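Local coordinates for protein NAD(P)H dehydrogenase (quinone) (Mycobacterium tuberculosis, PDB 1XDI) that reduces quinones such as menadione with NADH or NADPH, using one bound FAD per subunit, and may raise resistance to reactive oxygen intermediates, at residues N297-V301 and A314-G320. Sequence-based numbering, arbitrary orientation.
Sequences NYLTV and AAGDCTG. With FAD (flavin-adenine dinucleotide), chain C.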
ATOM      1  N   ASN A 297     -17.366  34.763  12.652  1.00 22.22           N
ATOM      2  CA  ASN A 297     -16.180  35.593  12.843  1.00 21.89           C
ATOM      3  C   ASN A 297     -14.890  34.773  12.757  1.00 20.51           C
ATOM      4  O   ASN A 297     -13.884  35.106  13.351  1.00 18.24           O
ATOM      5  CB  ASN A 297     -16.211  36.327  14.166  1.00 22.52           C
ATOM      6  CG  ASN A 297     -17.207  37.446  14.178  1.00 23.84           C
ATOM      7  OD1 ASN A 297     -17.188  38.334  13.337  1.00 24.05           O
ATOM      8  ND2 ASN A 297     -18.090  37.419  15.154  1.00 27.75           N
ATOM      9  N   TYR A 298     -14.957  33.692  11.998  1.00 19.94           N
ATOM     10  CA  TYR A 298     -13.819  32.811  11.791  1.00 19.75           C
ATOM     11  C   TYR A 298     -13.060  33.222  10.556  1.00 19.18           C
ATOM     12  O   TYR A 298     -13.632  33.717   9.591  1.00 17.70           O
ATOM     13  CB  TYR A 298     -14.246  31.335  11.601  1.00 19.08           C
ATOM     14  CG  TYR A 298     -14.681  30.668  12.853  1.00 15.69           C
ATOM     15  CD1 TYR A 298     -13.825  30.596  13.954  1.00 17.23           C
ATOM     16  CD2 TYR A 298     -15.944  30.122  12.959  1.00 15.09           C
ATOM     17  CE1 TYR A 298     -14.232  29.982  15.160  1.00 17.25           C
ATOM     18  CE2 TYR A 298     -16.374  29.504  14.147  1.00 15.76           C
ATOM     19  CZ  TYR A 298     -15.515  29.448  15.236  1.00 16.29           C
ATOM     20  OH  TYR A 298     -15.952  28.942  16.401  1.00 14.89           O
ATOM     21  N   LEU A 299     -11.756  32.979  10.609  1.00 19.43           N
ATOM     22  CA  LEU A 299     -10.865  33.286   9.516  1.00 18.15           C
ATOM     23  C   LEU A 299     -10.955  32.073   8.596  1.00 17.44           C
ATOM     24  O   LEU A 299     -10.082  31.238   8.616  1.00 17.83           O
ATOM     25  CB  LEU A 299      -9.436  33.475  10.055  1.00 15.40           C
ATOM     26  CG  LEU A 299      -8.621  34.532   9.319  1.00 13.27           C
ATOM     27  CD1 LEU A 299      -7.202  34.128   9.360  1.00 12.80           C
ATOM     28  CD2 LEU A 299      -9.058  34.693   7.885  1.00 11.54           C
ATOM     29  N   THR A 300     -12.028  31.972   7.813  1.00 17.84           N
ATOM     30  CA  THR A 300     -12.256  30.847   6.888  1.00 16.65           C
ATOM     31  C   THR A 300     -10.975  30.431   6.176  1.00 15.63           C
ATOM     32  O   THR A 300     -10.303  31.240   5.553  1.00 15.30           O
ATOM     33  CB  THR A 300     -13.281  31.232   5.850  1.00 17.67           C
ATOM     34  OG1 THR A 300     -12.884  32.471   5.233  1.00 23.45           O
ATOM     35  CG2 THR A 300     -14.614  31.467   6.508  1.00 20.00           C
ATOM     36  N   VAL A 301     -10.629  29.156   6.275  1.00 15.71           N
ATOM     37  CA  VAL A 301      -9.421  28.689   5.641  1.00 14.59           C
ATOM     38  C   VAL A 301      -9.637  27.497   4.719  1.00 16.44           C
ATOM     39  O   VAL A 301     -10.708  26.881   4.605  1.00 14.95           O
ATOM     40  CB  VAL A 301      -8.324  28.373   6.722  1.00 14.00           C
ATOM     41  CG1 VAL A 301      -8.171  26.899   6.935  1.00 13.36           C
ATOM     42  CG2 VAL A 301      -7.034  28.985   6.350  1.00 12.06           C
ATOM     43  N   ALA A 314      -3.849  30.535   7.846  1.00  5.27           N
ATOM     44  CA  ALA A 314      -4.341  30.516   9.225  1.00  3.60           C
ATOM     45  C   ALA A 314      -4.429  29.048   9.591  1.00  1.95           C
ATOM     46  O   ALA A 314      -4.368  28.226   8.702  1.00  1.00           O
ATOM     47  CB  ALA A 314      -5.696  31.172   9.330  1.00  3.15           C
ATOM     48  N   ALA A 315      -4.563  28.729  10.879  1.00  1.22           N
ATOM     49  CA  ALA A 315      -4.643  27.363  11.356  1.00  1.33           C
ATOM     50  C   ALA A 315      -4.995  27.471  12.796  1.00  3.78           C
ATOM     51  O   ALA A 315      -4.724  28.499  13.385  1.00  6.03           O
ATOM     52  CB  ALA A 315      -3.347  26.725  11.237  1.00  1.80           C
ATOM     53  N   GLY A 316      -5.592  26.430  13.375  1.00  5.74           N
ATOM     54  CA  GLY A 316      -5.964  26.467  14.788  1.00  8.79           C
ATOM     55  C   GLY A 316      -7.428  26.850  15.082  1.00 10.83           C
ATOM     56  O   GLY A 316      -8.256  26.905  14.163  1.00 11.67           O
ATOM     57  N   ASP A 317      -7.775  27.126  16.343  1.00 11.35           N
ATOM     58  CA  ASP A 317      -9.158  27.473  16.632  1.00 12.56           C
ATOM     59  C   ASP A 317      -9.678  28.678  15.880  1.00 12.47           C
ATOM     60  O   ASP A 317     -10.873  28.785  15.660  1.00 12.74           O
ATOM     61  CB  ASP A 317      -9.368  27.769  18.100  1.00 15.35           C
ATOM     62  CG  ASP A 317      -9.156  26.570  18.975  1.00 18.96           C
ATOM     63  OD1 ASP A 317      -9.221  25.415  18.459  1.00 18.08           O
ATOM     64  OD2 ASP A 317      -8.944  26.815  20.203  1.00 23.00           O
ATOM     65  N   CYS A 318      -8.790  29.587  15.482  1.00 12.22           N
ATOM     66  CA  CYS A 318      -9.242  30.797  14.842  1.00 10.79           C
ATOM     67  C   CYS A 318      -9.760  30.585  13.463  1.00 12.48           C
ATOM     68  O   CYS A 318     -10.201  31.556  12.834  1.00 13.64           O
ATOM     69  CB  CYS A 318      -8.156  31.862  14.818  1.00  9.57           C
ATOM     70  SG  CYS A 318      -6.883  31.678  13.546  1.00  6.76           S
ATOM     71  N   THR A 319      -9.703  29.339  12.973  1.00 12.60           N
ATOM     72  CA  THR A 319     -10.249  29.038  11.636  1.00 12.22           C
ATOM     73  C   THR A 319     -11.587  28.311  11.688  1.00 12.55           C
ATOM     74  O   THR A 319     -12.345  28.378  10.718  1.00 14.14           O
ATOM     75  CB  THR A 319      -9.305  28.184  10.714  1.00 11.93           C
ATOM     76  OG1 THR A 319      -9.176  26.841  11.198  1.00  8.19           O
ATOM     77  CG2 THR A 319      -7.963  28.830  10.626  1.00 12.51           C
ATOM     78  N   GLY A 320     -11.875  27.627  12.791  1.00 10.70           N
ATOM     79  CA  GLY A 320     -13.131  26.926  12.886  1.00 11.19           C
ATOM     80  C   GLY A 320     -13.240  25.568  12.175  1.00 12.67           C
ATOM     81  O   GLY A 320     -14.355  25.088  11.949  1.00 12.37           O
TER
HETATM   82  PA  FAD C 999      -4.349  28.676  21.104  1.00 10.91           P
HETATM   83  O1A FAD C 999      -5.674  29.129  21.705  1.00 12.95           O
HETATM   84  O2A FAD C 999      -3.701  27.447  21.739  1.00  8.28           O
HETATM   85  O5B FAD C 999      -3.433  29.889  21.225  1.00 10.84           O
HETATM   86  C5B FAD C 999      -3.248  30.942  20.275  1.00 10.03           C
HETATM   87  C4B FAD C 999      -2.354  31.847  21.095  1.00  9.05           C
HETATM   88  O4B FAD C 999      -1.951  32.984  20.375  1.00  8.22           O
HETATM   89  C3B FAD C 999      -2.928  32.432  22.494  1.00  8.19           C
HETATM   90  O3B FAD C 999      -2.551  31.667  23.640  1.00  3.90           O
HETATM   91  C2B FAD C 999      -2.467  33.810  22.563  1.00 10.30           C
HETATM   92  O2B FAD C 999      -1.406  34.142  23.463  1.00 12.96           O
HETATM   93  C1B FAD C 999      -2.006  34.162  21.171  1.00 10.01           C
HETATM   94  N9A FAD C 999      -2.648  35.229  20.512  1.00  7.28           N
HETATM   95  C8A FAD C 999      -3.965  35.613  20.355  1.00  8.87           C
HETATM   96  N7A FAD C 999      -4.113  36.713  19.663  1.00  8.41           N
HETATM   97  C5A FAD C 999      -2.840  37.082  19.343  1.00  8.16           C
HETATM   98  C6A FAD C 999      -2.281  38.157  18.630  1.00  6.99           C
HETATM   99  N6A FAD C 999      -3.014  39.104  18.084  1.00  5.33           N
HETATM  100  N1A FAD C 999      -0.908  38.211  18.505  1.00  5.89           N
HETATM  101  C2A FAD C 999      -0.113  37.271  19.042  1.00  5.45           C
HETATM  102  N3A FAD C 999      -0.581  36.179  19.759  1.00  7.49           N
HETATM  103  C4A FAD C 999      -2.012  36.222  19.833  1.00  7.96           C
HETATM  104  N1  FAD C 999      -7.811  19.916  22.226  1.00  5.54           N
HETATM  105  C2  FAD C 999      -7.290  18.654  22.139  1.00  6.11           C
HETATM  106  O2  FAD C 999      -6.745  18.246  21.096  1.00  9.84           O
HETATM  107  N3  FAD C 999      -7.377  17.825  23.234  1.00  3.02           N
HETATM  108  C4  FAD C 999      -7.936  18.144  24.440  1.00  1.67           C
HETATM  109  O4  FAD C 999      -7.943  17.309  25.344  1.00  2.12           O
HETATM  110  C4X FAD C 999      -8.444  19.372  24.518  1.00  3.89           C
HETATM  111  N5  FAD C 999      -9.023  19.727  25.769  1.00  5.44           N
HETATM  112  C5X FAD C 999      -9.560  21.037  25.857  1.00  5.92           C
HETATM  113  C6  FAD C 999     -10.136  21.485  27.065  1.00  6.94           C
HETATM  114  C7  FAD C 999     -10.694  22.783  27.212  1.00  7.15           C
HETATM  115  C7M FAD C 999     -11.302  23.221  28.567  1.00  7.14           C
HETATM  116  C8  FAD C 999     -10.676  23.646  26.077  1.00  5.29           C
HETATM  117  C8M FAD C 999     -11.262  25.048  26.112  1.00  5.84           C
HETATM  118  C9  FAD C 999     -10.112  23.252  24.899  1.00  4.69           C
HETATM  119  C9A FAD C 999      -9.536  21.996  24.745  1.00  4.23           C
HETATM  120  N10 FAD C 999      -8.899  21.514  23.503  1.00  4.19           N
HETATM  121  C10 FAD C 999      -8.370  20.259  23.405  1.00  4.98           C
HETATM  122  C1' FAD C 999      -8.834  22.443  22.439  1.00  2.93           C
HETATM  123  C2' FAD C 999      -7.461  22.951  22.111  1.00  3.17           C
HETATM  124  O2' FAD C 999      -6.870  23.527  23.328  1.00  1.51           O
HETATM  125  C3' FAD C 999      -7.472  23.996  21.031  1.00  4.07           C
HETATM  126  O3' FAD C 999      -7.872  23.382  19.833  1.00  2.64           O
HETATM  127  C4' FAD C 999      -6.122  24.602  20.703  1.00  5.47           C
HETATM  128  O4' FAD C 999      -5.773  25.268  21.975  1.00  9.05           O
HETATM  129  C5' FAD C 999      -6.075  25.687  19.743  1.00  5.80           C
HETATM  130  O5' FAD C 999      -4.717  26.028  19.506  1.00  8.14           O
HETATM  131  P   FAD C 999      -4.261  27.261  18.664  1.00  6.72           P
HETATM  132  O1P FAD C 999      -2.851  27.142  18.591  1.00  7.89           O
HETATM  133  O2P FAD C 999      -4.994  27.436  17.391  1.00  8.26           O
HETATM  134  O3P FAD C 999      -4.697  28.404  19.603  1.00  8.64           O
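Segment 314-320, which leaves the end of strand 312-314, outermost in the chain's parallel FAD-domain sheet, carries the Gly-Asp pair that in this flavoprotein family reaches the FAD pyrophosphate and ribityl chain; here Tyr-298, Leu-299 and Val-301 pack against it on the side away from the cofactor. Leu-299 N donates to Cys-318 O (3.1 Å) in a nearly straight bond, and this is the one hydrogen bond between 297-301 and the turn. Next to it the Tyr-298 ring lies across the end of the turn. A chi1 of -74° sets CG anti to the carbonyl carbon and lays the ring so that one face covers Gly-320 CA, 3.9 Å from the centroid and nearly on the normal, a CH-pi contact, while Cys-318 O sits at the ring edge. Farther along, the Leu-299 methyl CD1 and Val-301 CG2 both pack on Ala-314 CB, and Val-301 CB lies 3.9 Å from Thr-319 CG2. Leu-299 and Ala-314 continue onto Val-150 of the neighbouring strand 147-150. Thr-319 turns its hydroxyl the other way: OG1 and its own backbone N both donate to Gly-316 O, closing the turn from within. The chain runs past the phosphate at Gly-316, whose N is hydrogen-bonded to Gln-331 OE1 of helix 325-339. On the cofactor side Asp-317 N donates to FAD O2P (3.0 Å), and Asp-317 OD1 accepts from the ribityl hydroxyl O3' (2.8 Å). The turn thus meets 297-301 through apolar packing, one CH-pi contact and one backbone bond, while its polar bonds to FAD come from Asp-317 on the other side.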